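Local coordinates for Alpha/beta hydrolase (Enterobacter asburiae, PDB 6KMO), which probably hydrolyses carboxylic esters, acting as an esterase or lipase of the alpha/beta hydrolase fold, at residues T139-A144 with D239-S244; P46-T51 with K231-W236; E54-L59 with W110-F115. The protein carries 2 engineered substitutions. All blocks are in the same frame, centred on the assembly; numbering follows the deposited sequence.

Contact 1. Residues T139-A144 with D239-S244; sequences TPSPEA and DNYTTS
The last turn of helix 231-241 meets the loop that follows strand 132-136, and no hydrogen bond crosses between the two segments. Their backbones come nearest at Asn240 and Pro142, whose CA atoms lie 5.0 Å apart. Asn240 holds CG anti to its carbonyl carbon (chi1 -82°), so the side chain runs beside the Pro142 ring and points the same way. Its OD1 rests against the CB, CG and CD methylenes of the ring, nearest CG at 3.5 Å, while ND2 turns back to bond Trp236 O one helical turn earlier. The carbonyl O of Asn240 faces Ser141 CB at 3.5 Å and also receives a weak hydrogen bond from His145. The CB of Tyr241 points away from the loop; with CG anti to the backbone N (chi1 -170°) the ring edge still meets Ser141 OG, which lies in the ring plane, 3.6 Å from CD1. That hydroxyl is already committed, since Ser141 OG donates to Ala144 O over 2.7 Å in the carbonyl plane, with a C=O...O angle of 151°. Together with the bond from Ala144 N to Pro140 O, 2.9 Å long, this ties the loop into a compact turn around the cis peptide before Pro142. Tyr241 also stacks on Trp110, so the contact continues inward. Beyond Tyr241 the helix ends. Thr242 leaves helical backbone angles, and its OG1 accepts from Ser244 N over 3.1 Å, an ST turn; Ser244 OG then caps the next helix by bonding Asp247 N. The loop after strand 132-136 thus meets a helix inserted between strands 203-207 and 269-274, the region that forms part of the cap in hormone-sensitive-lipase relatives of the alpha/beta hydrolase fold.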
loop_
_atom_site.group_PDB
_atom_site.type_symbol
_atom_site.label_atom_id
_atom_site.label_comp_id
_atom_site.label_asym_id
_atom_site.label_seq_id
_atom_site.Cartn_x
_atom_site.Cartn_y
_atom_site.Cartn_z
ATOM N N THR A 139 -23.762 0.343 -19.687
ATOM C CA THR A 139 -23.708 0.385 -21.147
ATOM C C THR A 139 -22.372 0.953 -21.605
ATOM O O THR A 139 -21.966 2.022 -21.121
ATOM C CB THR A 139 -24.835 1.255 -21.701
ATOM O OG1 THR A 139 -26.091 0.771 -21.211
ATOM C CG2 THR A 139 -24.838 1.222 -23.225
ATOM N N PRO A 140 -21.674 0.285 -22.532
ATOM C CA PRO A 140 -20.387 0.804 -23.011
ATOM C C PRO A 140 -20.559 2.033 -23.887
ATOM O O PRO A 140 -21.636 2.335 -24.407
ATOM C CB PRO A 140 -19.809 -0.344 -23.843
ATOM C CG PRO A 140 -20.670 -1.534 -23.581
ATOM C CD PRO A 140 -21.994 -1.021 -23.136
ATOM N N SER A 141 -19.450 2.730 -24.072
ATOM C CA SER A 141 -19.306 3.760 -25.085
ATOM C C SER A 141 -18.660 3.168 -26.332
ATOM O O SER A 141 -17.852 2.238 -26.241
ATOM C CB SER A 141 -18.439 4.910 -24.563
ATOM O OG SER A 141 -19.068 5.563 -23.459
ATOM N N PRO A 142 -18.973 3.693 -27.531
ATOM C CA PRO A 142 -19.811 4.862 -27.796
ATOM C C PRO A 142 -21.299 4.582 -27.928
ATOM O O PRO A 142 -22.048 5.499 -28.260
ATOM C CB PRO A 142 -19.242 5.370 -29.122
ATOM C CG PRO A 142 -18.830 4.130 -29.828
ATOM C CD PRO A 142 -18.280 3.229 -28.743
ATOM N N GLU A 143 -21.731 3.349 -27.673
ATOM C CA GLU A 143 -23.166 3.056 -27.723
ATOM C C GLU A 143 -23.927 4.020 -26.828
ATOM O O GLU A 143 -25.003 4.521 -27.193
ATOM C CB GLU A 143 -23.413 1.611 -27.293
ATOM C CG GLU A 143 -22.995 0.536 -28.332
ATOM C CD GLU A 143 -21.500 0.149 -28.359
ATOM O OE1 GLU A 143 -20.632 0.797 -27.729
ATOM O OE2 GLU A 143 -21.191 -0.846 -29.064
ATOM N N ALA A 144 -23.383 4.296 -25.649
ATOM C CA ALA A 144 -23.863 5.337 -24.769
ATOM C C ALA A 144 -22.721 6.306 -24.511
ATOM O O ALA A 144 -21.538 5.946 -24.587
ATOM C CB ALA A 144 -24.348 4.772 -23.434
ATOM N N ASP A 239 -12.811 10.508 -25.875
ATOM C CA ASP A 239 -13.563 10.977 -27.033
ATOM C C ASP A 239 -14.793 10.113 -27.289
ATOM O O ASP A 239 -15.830 10.621 -27.715
ATOM C CB ASP A 239 -12.680 10.999 -28.280
ATOM C CG ASP A 239 -11.674 12.144 -28.292
ATOM O OD1 ASP A 239 -11.762 13.080 -27.468
ATOM O OD2 ASP A 239 -10.774 12.110 -29.157
ATOM N N ASN A 240 -14.688 8.802 -27.062
ATOM C CA ASN A 240 -15.847 7.930 -27.212
ATOM C C ASN A 240 -16.867 8.149 -26.106
ATOM O O ASN A 240 -18.067 7.949 -26.326
ATOM C CB ASN A 240 -15.390 6.468 -27.235
ATOM C CG ASN A 240 -14.907 6.026 -28.601
ATOM O OD1 ASN A 240 -15.711 5.704 -29.480
ATOM N ND2 ASN A 240 -13.596 6.026 -28.800
ATOM N N TYR A 241 -16.415 8.560 -24.921
ATOM C CA TYR A 241 -17.293 8.780 -23.773
ATOM C C TYR A 241 -18.074 10.085 -23.912
ATOM O O TYR A 241 -19.300 10.099 -23.789
ATOM C CB TYR A 241 -16.430 8.830 -22.525
ATOM C CG TYR A 241 -17.155 8.822 -21.209
ATOM C CD1 TYR A 241 -18.146 7.888 -20.924
ATOM C CD2 TYR A 241 -16.807 9.732 -20.213
ATOM C CE1 TYR A 241 -18.756 7.856 -19.684
ATOM C CE2 TYR A 241 -17.412 9.699 -18.954
ATOM C CZ TYR A 241 -18.379 8.754 -18.700
ATOM O OH TYR A 241 -18.983 8.676 -17.470
ATOM N N THR A 242 -17.380 11.197 -24.122
ATOM C CA THR A 242 -18.025 12.469 -24.409
ATOM C C THR A 242 -16.991 13.463 -24.908
ATOM O O THR A 242 -15.946 13.647 -24.277
ATOM C CB THR A 242 -18.727 13.064 -23.193
ATOM O OG1 THR A 242 -19.165 14.385 -23.563
ATOM C CG2 THR A 242 -17.841 13.171 -21.973
ATOM N N THR A 243 -17.292 14.124 -26.023
ATOM C CA THR A 243 -16.433 15.183 -26.535
ATOM C C THR A 243 -16.879 16.559 -26.072
ATOM O O THR A 243 -16.311 17.562 -26.517
ATOM C CB THR A 243 -16.414 15.161 -28.060
ATOM O OG1 THR A 243 -17.756 15.219 -28.545
ATOM C CG2 THR A 243 -15.727 13.907 -28.583
ATOM N N SER A 244 -17.871 16.641 -25.199
ATOM C CA SER A 244 -18.368 17.923 -24.728
ATOM C C SER A 244 -17.422 18.536 -23.704
ATOM O O SER A 244 -17.104 17.915 -22.684
ATOM C CB SER A 244 -19.740 17.724 -24.092
ATOM O OG SER A 244 -20.122 18.858 -23.333
#

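Contact 2. Residues P46-T51 with K231-W236; sequences PMEQMT and KNMMKW
An N-terminal 3-10 turn lies here against helix 231-241, which is inserted between strands 203-207 and 269-274; the pairing resembles the cap of hormone-sensitive-lipase relatives. Trp236, with CG anti to the backbone N (chi1 -174°), spreads its indole across the turn. Glu48 CA sits over one face of it, 3.9 Å from the centroid of the five-membered ring and 14° off the normal, a CH-pi contact. Met47 O lies above the same face near the rim, and Met50 O approaches Trp236 CZ2 obliquely at 3.5 Å. The Met47 chain reaches out at about a right angle to the indole, with CG 3.9 Å from Trp236 CZ3, and its extended course carries SD to within 4.0 Å of Met233 CE; the bend at chi3 only turns the terminal CE. Glu48 takes the crowded first torsion, CG between N and carbonyl carbon (chi1 70°), and folds at chi2, which lays its carboxylate over Asn232 CB. One water links the polar ends: it donates to Glu48 OE2 at 2.6 Å and accepts from Asn232 ND2 at 3.1 Å. The N-terminal region thus packs on the inserted helix, consistent with the two parts that form that cap.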
loop_
_atom_site.group_PDB
_atom_site.type_symbol
_atom_site.label_atom_id
_atom_site.label_comp_id
_atom_site.label_asym_id
_atom_site.label_seq_id
_atom_site.Cartn_x
_atom_site.Cartn_y
_atom_site.Cartn_z
ATOM N N PRO A 46 -2.159 0.571 -33.443
ATOM C CA PRO A 46 -2.547 1.155 -32.156
ATOM C C PRO A 46 -4.038 0.997 -31.912
ATOM O O PRO A 46 -4.856 1.074 -32.831
ATOM C CB PRO A 46 -2.154 2.628 -32.302
ATOM C CG PRO A 46 -1.118 2.654 -33.399
ATOM C CD PRO A 46 -1.527 1.564 -34.334
ATOM N N MET A 47 -4.390 0.796 -30.634
ATOM C CA MET A 47 -5.782 0.535 -30.284
ATOM C C MET A 47 -6.704 1.650 -30.768
ATOM O O MET A 47 -7.826 1.380 -31.199
ATOM C CB MET A 47 -5.940 0.344 -28.773
ATOM C CG MET A 47 -7.410 0.105 -28.358
ATOM S SD MET A 47 -7.674 -0.298 -26.572
ATOM C CE MET A 47 -7.123 -2.004 -26.599
ATOM N N GLU A 48 -6.253 2.909 -30.690
ATOM C CA GLU A 48 -7.113 4.021 -31.078
ATOM C C GLU A 48 -7.447 4.025 -32.562
ATOM O O GLU A 48 -8.310 4.813 -32.976
ATOM C CB GLU A 48 -6.520 5.357 -30.631
ATOM C CG GLU A 48 -5.257 5.814 -31.361
ATOM C CD GLU A 48 -3.944 5.263 -30.819
ATOM O OE1 GLU A 48 -3.966 4.410 -29.900
ATOM O OE2 GLU A 48 -2.880 5.695 -31.306
ATOM N N GLN A 49 -6.804 3.182 -33.363
ATOM C CA GLN A 49 -7.143 3.020 -34.776
ATOM C C GLN A 49 -8.078 1.846 -35.023
ATOM O O GLN A 49 -8.439 1.578 -36.180
ATOM C CB GLN A 49 -5.865 2.853 -35.602
ATOM C CG GLN A 49 -4.992 4.092 -35.609
ATOM C CD GLN A 49 -3.690 3.886 -36.351
ATOM O OE1 GLN A 49 -3.564 2.977 -37.178
ATOM N NE2 GLN A 49 -2.711 4.710 -36.041
ATOM N N MET A 50 -8.488 1.139 -33.971
ATOM C CA MET A 50 -9.363 -0.017 -34.100
ATOM C C MET A 50 -10.827 0.399 -33.982
ATOM O O MET A 50 -11.161 1.465 -33.459
ATOM C CB MET A 50 -9.061 -1.028 -32.987
ATOM C CG MET A 50 -7.701 -1.687 -33.059
ATOM S SD MET A 50 -7.394 -2.859 -31.668
ATOM C CE MET A 50 -5.689 -3.269 -32.019
ATOM N N THR A 51 -11.715 -0.471 -34.454
ATOM C CA THR A 51 -13.115 -0.297 -34.126
ATOM C C THR A 51 -13.320 -0.644 -32.655
ATOM O O THR A 51 -12.501 -1.345 -32.057
ATOM C CB THR A 51 -13.988 -1.221 -34.958
ATOM O OG1 THR A 51 -13.712 -2.572 -34.614
ATOM C CG2 THR A 51 -13.720 -1.025 -36.459
ATOM N N LYS A 231 -1.148 7.597 -23.871
ATOM C CA LYS A 231 -1.854 8.874 -23.935
ATOM C C LYS A 231 -2.900 8.865 -25.041
ATOM O O LYS A 231 -4.033 9.314 -24.837
ATOM C CB LYS A 231 -0.856 10.020 -24.136
ATOM C CG LYS A 231 -1.510 11.395 -24.207
ATOM C CD LYS A 231 -0.480 12.504 -24.421
ATOM C CE LYS A 231 0.345 12.744 -23.187
ATOM N NZ LYS A 231 1.241 13.933 -23.377
ATOM N N ASN A 232 -2.551 8.347 -26.224
ATOM C CA ASN A 232 -3.524 8.339 -27.314
ATOM C C ASN A 232 -4.711 7.435 -27.005
ATOM O O ASN A 232 -5.834 7.736 -27.423
ATOM C CB ASN A 232 -2.854 7.920 -28.620
ATOM C CG ASN A 232 -2.066 9.037 -29.242
ATOM O OD1 ASN A 232 -2.211 10.184 -28.882
ATOM N ND2 ASN A 232 -1.216 8.688 -30.194
ATOM N N MET A 233 -4.495 6.327 -26.300
ATOM C CA MET A 233 -5.621 5.503 -25.865
ATOM C C MET A 233 -6.541 6.302 -24.949
ATOM O O MET A 233 -7.767 6.267 -25.092
ATOM C CB MET A 233 -5.122 4.241 -25.162
ATOM C CG MET A 233 -4.605 3.151 -26.114
ATOM S SD MET A 233 -3.519 1.850 -25.324
ATOM C CE MET A 233 -4.707 1.029 -24.275
ATOM N N MET A 234 -5.970 7.019 -23.982
ATOM C CA MET A 234 -6.787 7.795 -23.057
ATOM C C MET A 234 -7.598 8.858 -23.790
ATOM O O MET A 234 -8.773 9.086 -23.469
ATOM C CB MET A 234 -5.926 8.428 -21.969
ATOM C CG MET A 234 -5.567 7.481 -20.811
ATOM S SD MET A 234 -6.989 6.600 -19.965
ATOM C CE MET A 234 -8.152 8.025 -19.754
ATOM N N LYS A 235 -6.993 9.526 -24.777
ATOM C CA LYS A 235 -7.733 10.524 -25.542
ATOM C C LYS A 235 -8.881 9.883 -26.310
ATOM O O LYS A 235 -9.987 10.445 -26.378
ATOM C CB LYS A 235 -6.794 11.260 -26.497
ATOM C CG LYS A 235 -5.837 12.209 -25.806
ATOM C CD LYS A 235 -4.883 12.868 -26.803
ATOM C CE LYS A 235 -3.992 13.866 -26.113
ATOM N NZ LYS A 235 -3.041 14.526 -27.073
ATOM N N TRP A 236 -8.643 8.695 -26.873
ATOM C CA TRP A 236 -9.672 7.964 -27.607
ATOM C C TRP A 236 -10.803 7.533 -26.680
ATOM O O TRP A 236 -11.988 7.620 -27.029
ATOM C CB TRP A 236 -9.033 6.755 -28.293
ATOM C CG TRP A 236 -9.911 5.979 -29.206
ATOM C CD1 TRP A 236 -10.474 6.409 -30.373
ATOM C CD2 TRP A 236 -10.298 4.611 -29.063
ATOM N NE1 TRP A 236 -11.198 5.403 -30.948
ATOM C CE2 TRP A 236 -11.105 4.282 -30.164
ATOM C CE3 TRP A 236 -10.040 3.625 -28.100
ATOM C CZ2 TRP A 236 -11.649 3.024 -30.341
ATOM C CZ3 TRP A 236 -10.596 2.378 -28.280
ATOM C CH2 TRP A 236 -11.384 2.089 -29.390
HETATM O O HOH W 1 -0.269 5.832 -31.014
#

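Contact 3. Residues E54-L59 with W110-F115; sequences EARQVL and WVLGDF
Helix 52-63 holds the loop between strand 99-105 and helix 115-129 by direct hydrogen bonds that all come from Arg56, beside an apolar patch around Leu112. The Arg56 chain is extended from CG to NE and lays its guanidinium edge against Val111 O. NE donates there over 2.8 Å at 167°, and the acceptor lies close to the guanidinium plane, although the donor stands 26° above the carbonyl plane and so is not on a lone pair. Arg56 NH2 adds a weak bond to the same Val111 O at 3.4 Å; its stronger partner is Glu143 OE1, through a salt bridge, so the group is held from two loops. The backbone is joined more loosely by a water that donates to Arg56 O at 3.0 Å and accepts from Gly113 N at 2.9 Å. Gly113 adopts a positive phi of 93°, and at its backbone angles a side chain would jam against the preceding carbonyl O. Below these polar links the contact is apolar. Leu112 CD2 presses on Ala55 CB at 3.6 Å, while Leu112 CB touches Leu59 CD2 at 4.0 Å. Leu59 CD2 also lies 3.9 Å from Gly113 N. Asp114 caps the start of helix 115-129, and its OD1 bonds Thr117 OG1. The loop continues directly from an HGGG sequence, which in hormone-sensitive-lipase relatives supplies the oxyanion hole. The chemistry implies that helix 52-63 holds the loop by its main-chain polar groups, the carbonyl directly and the N-H through water; Glu143 would offset part of the arginine charge.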
loop_
_atom_site.group_PDB
_atom_site.type_symbol
_atom_site.label_atom_id
_atom_site.label_comp_id
_atom_site.label_asym_id
_atom_site.label_seq_id
_atom_site.Cartn_x
_atom_site.Cartn_y
_atom_site.Cartn_z
ATOM N N GLU A 54 -13.061 -4.441 -32.349
ATOM C CA GLU A 54 -11.698 -4.947 -32.396
ATOM C C GLU A 54 -10.973 -4.678 -31.085
ATOM O O GLU A 54 -10.273 -5.559 -30.560
ATOM C CB GLU A 54 -10.940 -4.288 -33.553
ATOM C CG GLU A 54 -11.371 -4.759 -34.929
ATOM C CD GLU A 54 -10.807 -3.903 -36.048
ATOM O OE1 GLU A 54 -10.427 -2.738 -35.801
ATOM O OE2 GLU A 54 -10.750 -4.403 -37.195
ATOM N N ALA A 55 -11.115 -3.462 -30.550
ATOM C CA ALA A 55 -10.432 -3.108 -29.310
ATOM C C ALA A 55 -10.941 -3.952 -28.152
ATOM O O ALA A 55 -10.157 -4.400 -27.314
ATOM C CB ALA A 55 -10.649 -1.624 -29.020
ATOM N N ARG A 56 -12.250 -4.179 -28.091
ATOM C CA ARG A 56 -12.804 -5.010 -27.030
ATOM C C ARG A 56 -12.193 -6.403 -27.052
ATOM O O ARG A 56 -11.899 -6.975 -25.996
ATOM C CB ARG A 56 -14.316 -5.090 -27.167
ATOM C CG ARG A 56 -15.008 -3.796 -26.785
ATOM C CD ARG A 56 -16.443 -3.703 -27.276
ATOM N NE ARG A 56 -16.937 -2.363 -26.971
ATOM C CZ ARG A 56 -17.975 -1.756 -27.534
ATOM N NH1 ARG A 56 -18.713 -2.360 -28.453
ATOM N NH2 ARG A 56 -18.276 -0.527 -27.149
ATOM N N GLN A 57 -11.986 -6.956 -28.244
ATOM C CA GLN A 57 -11.439 -8.305 -28.370
ATOM C C GLN A 57 -10.012 -8.394 -27.861
ATOM O O GLN A 57 -9.595 -9.463 -27.383
ATOM C CB GLN A 57 -11.541 -8.768 -29.824
ATOM C CG GLN A 57 -12.984 -8.993 -30.257
ATOM C CD GLN A 57 -13.135 -9.244 -31.741
ATOM O OE1 GLN A 57 -12.539 -8.547 -32.565
ATOM N NE2 GLN A 57 -13.945 -10.237 -32.086
ATOM N N VAL A 58 -9.249 -7.295 -27.920
ATOM C CA VAL A 58 -7.896 -7.291 -27.369
ATOM C C VAL A 58 -7.934 -7.590 -25.877
ATOM O O VAL A 58 -7.205 -8.447 -25.374
ATOM C CB VAL A 58 -7.187 -5.958 -27.659
ATOM C CG1 VAL A 58 -5.836 -5.909 -26.963
ATOM C CG2 VAL A 58 -7.022 -5.762 -29.162
ATOM N N LEU A 59 -8.783 -6.877 -25.138
ATOM C CA LEU A 59 -8.840 -7.111 -23.698
ATOM C C LEU A 59 -9.469 -8.462 -23.392
ATOM O O LEU A 59 -9.010 -9.173 -22.490
ATOM C CB LEU A 59 -9.590 -5.975 -23.002
ATOM C CG LEU A 59 -9.666 -6.096 -21.490
ATOM C CD1 LEU A 59 -8.295 -6.051 -20.837
ATOM C CD2 LEU A 59 -10.576 -5.005 -20.929
ATOM N N TRP A 110 -14.336 3.011 -20.834
ATOM C CA TRP A 110 -15.749 3.061 -21.200
ATOM C C TRP A 110 -16.061 2.210 -22.428
ATOM O O TRP A 110 -17.148 1.640 -22.528
ATOM C CB TRP A 110 -16.259 4.494 -21.351
ATOM C CG TRP A 110 -16.123 5.300 -20.085
ATOM C CD1 TRP A 110 -16.852 5.170 -18.938
ATOM C CD2 TRP A 110 -15.190 6.362 -19.837
ATOM N NE1 TRP A 110 -16.437 6.067 -17.995
ATOM C CE2 TRP A 110 -15.423 6.822 -18.524
ATOM C CE3 TRP A 110 -14.178 6.965 -20.596
ATOM C CZ2 TRP A 110 -14.702 7.860 -17.961
ATOM C CZ3 TRP A 110 -13.470 7.998 -20.040
ATOM C CH2 TRP A 110 -13.730 8.446 -18.739
ATOM N N VAL A 111 -15.105 2.088 -23.343
ATOM C CA VAL A 111 -15.277 1.280 -24.552
ATOM C C VAL A 111 -15.109 -0.207 -24.257
ATOM O O VAL A 111 -15.884 -1.035 -24.768
ATOM C CB VAL A 111 -14.287 1.762 -25.628
ATOM C CG1 VAL A 111 -14.448 0.941 -26.900
ATOM C CG2 VAL A 111 -14.461 3.228 -25.922
ATOM N N LEU A 112 -14.117 -0.571 -23.456
ATOM C CA LEU A 112 -13.745 -1.962 -23.218
ATOM C C LEU A 112 -14.277 -2.455 -21.881
ATOM O O LEU A 112 -14.769 -1.694 -21.050
ATOM C CB LEU A 112 -12.217 -2.123 -23.207
ATOM C CG LEU A 112 -11.374 -1.299 -24.168
ATOM C CD1 LEU A 112 -9.895 -1.592 -23.902
ATOM C CD2 LEU A 112 -11.745 -1.602 -25.604
ATOM N N GLY A 113 -14.140 -3.748 -21.670
ATOM C CA GLY A 113 -14.413 -4.336 -20.383
ATOM C C GLY A 113 -15.830 -4.856 -20.245
ATOM O O GLY A 113 -16.735 -4.520 -21.004
ATOM N N ASP A 114 -16.000 -5.694 -19.225
ATOM C CA ASP A 114 -17.205 -6.467 -18.951
ATOM C C ASP A 114 -16.913 -7.306 -17.710
ATOM O O ASP A 114 -15.869 -7.142 -17.063
ATOM C CB ASP A 114 -17.601 -7.320 -20.153
ATOM C CG ASP A 114 -16.555 -8.325 -20.549
ATOM O OD1 ASP A 114 -15.626 -8.593 -19.764
ATOM O OD2 ASP A 114 -16.683 -8.913 -21.661
ATOM N N PHE A 115 -17.836 -8.189 -17.353
ATOM C CA PHE A 115 -17.601 -9.043 -16.194
ATOM C C PHE A 115 -16.509 -10.079 -16.443
ATOM O O PHE A 115 -15.571 -10.162 -15.630
ATOM C CB PHE A 115 -18.903 -9.657 -15.666
ATOM C CG PHE A 115 -18.669 -10.623 -14.524
ATOM C CD1 PHE A 115 -18.419 -10.164 -13.237
ATOM C CD2 PHE A 115 -18.654 -11.992 -14.750
ATOM C CE1 PHE A 115 -18.174 -11.042 -12.204
ATOM C CE2 PHE A 115 -18.404 -12.879 -13.710
ATOM C CZ PHE A 115 -18.184 -12.407 -12.440
HETATM O O HOH W 2 -13.429 -5.738 -23.670
#

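How the contacts relate
The three contacts cluster on one side of the chain's centre, their own centres 12 to 14 Å apart. Contacts 1 and 2 share helix 231-241, one at its end and one at its start, and their segments alternate along the chain. Contact 3 is nested inside the loop closed by contact 2 and is complete before contact 1 opens. It bridges the other two: Trp110 O probably accepts from Ser141 N at 3.0 Å, and Met47 SD packs on Leu112 CD1 at 3.7 Å. Thus the N-terminal region, the inserted helix and two loops at the ends of sheet strands interlock, consistent with a cap seated beside the active-site loops.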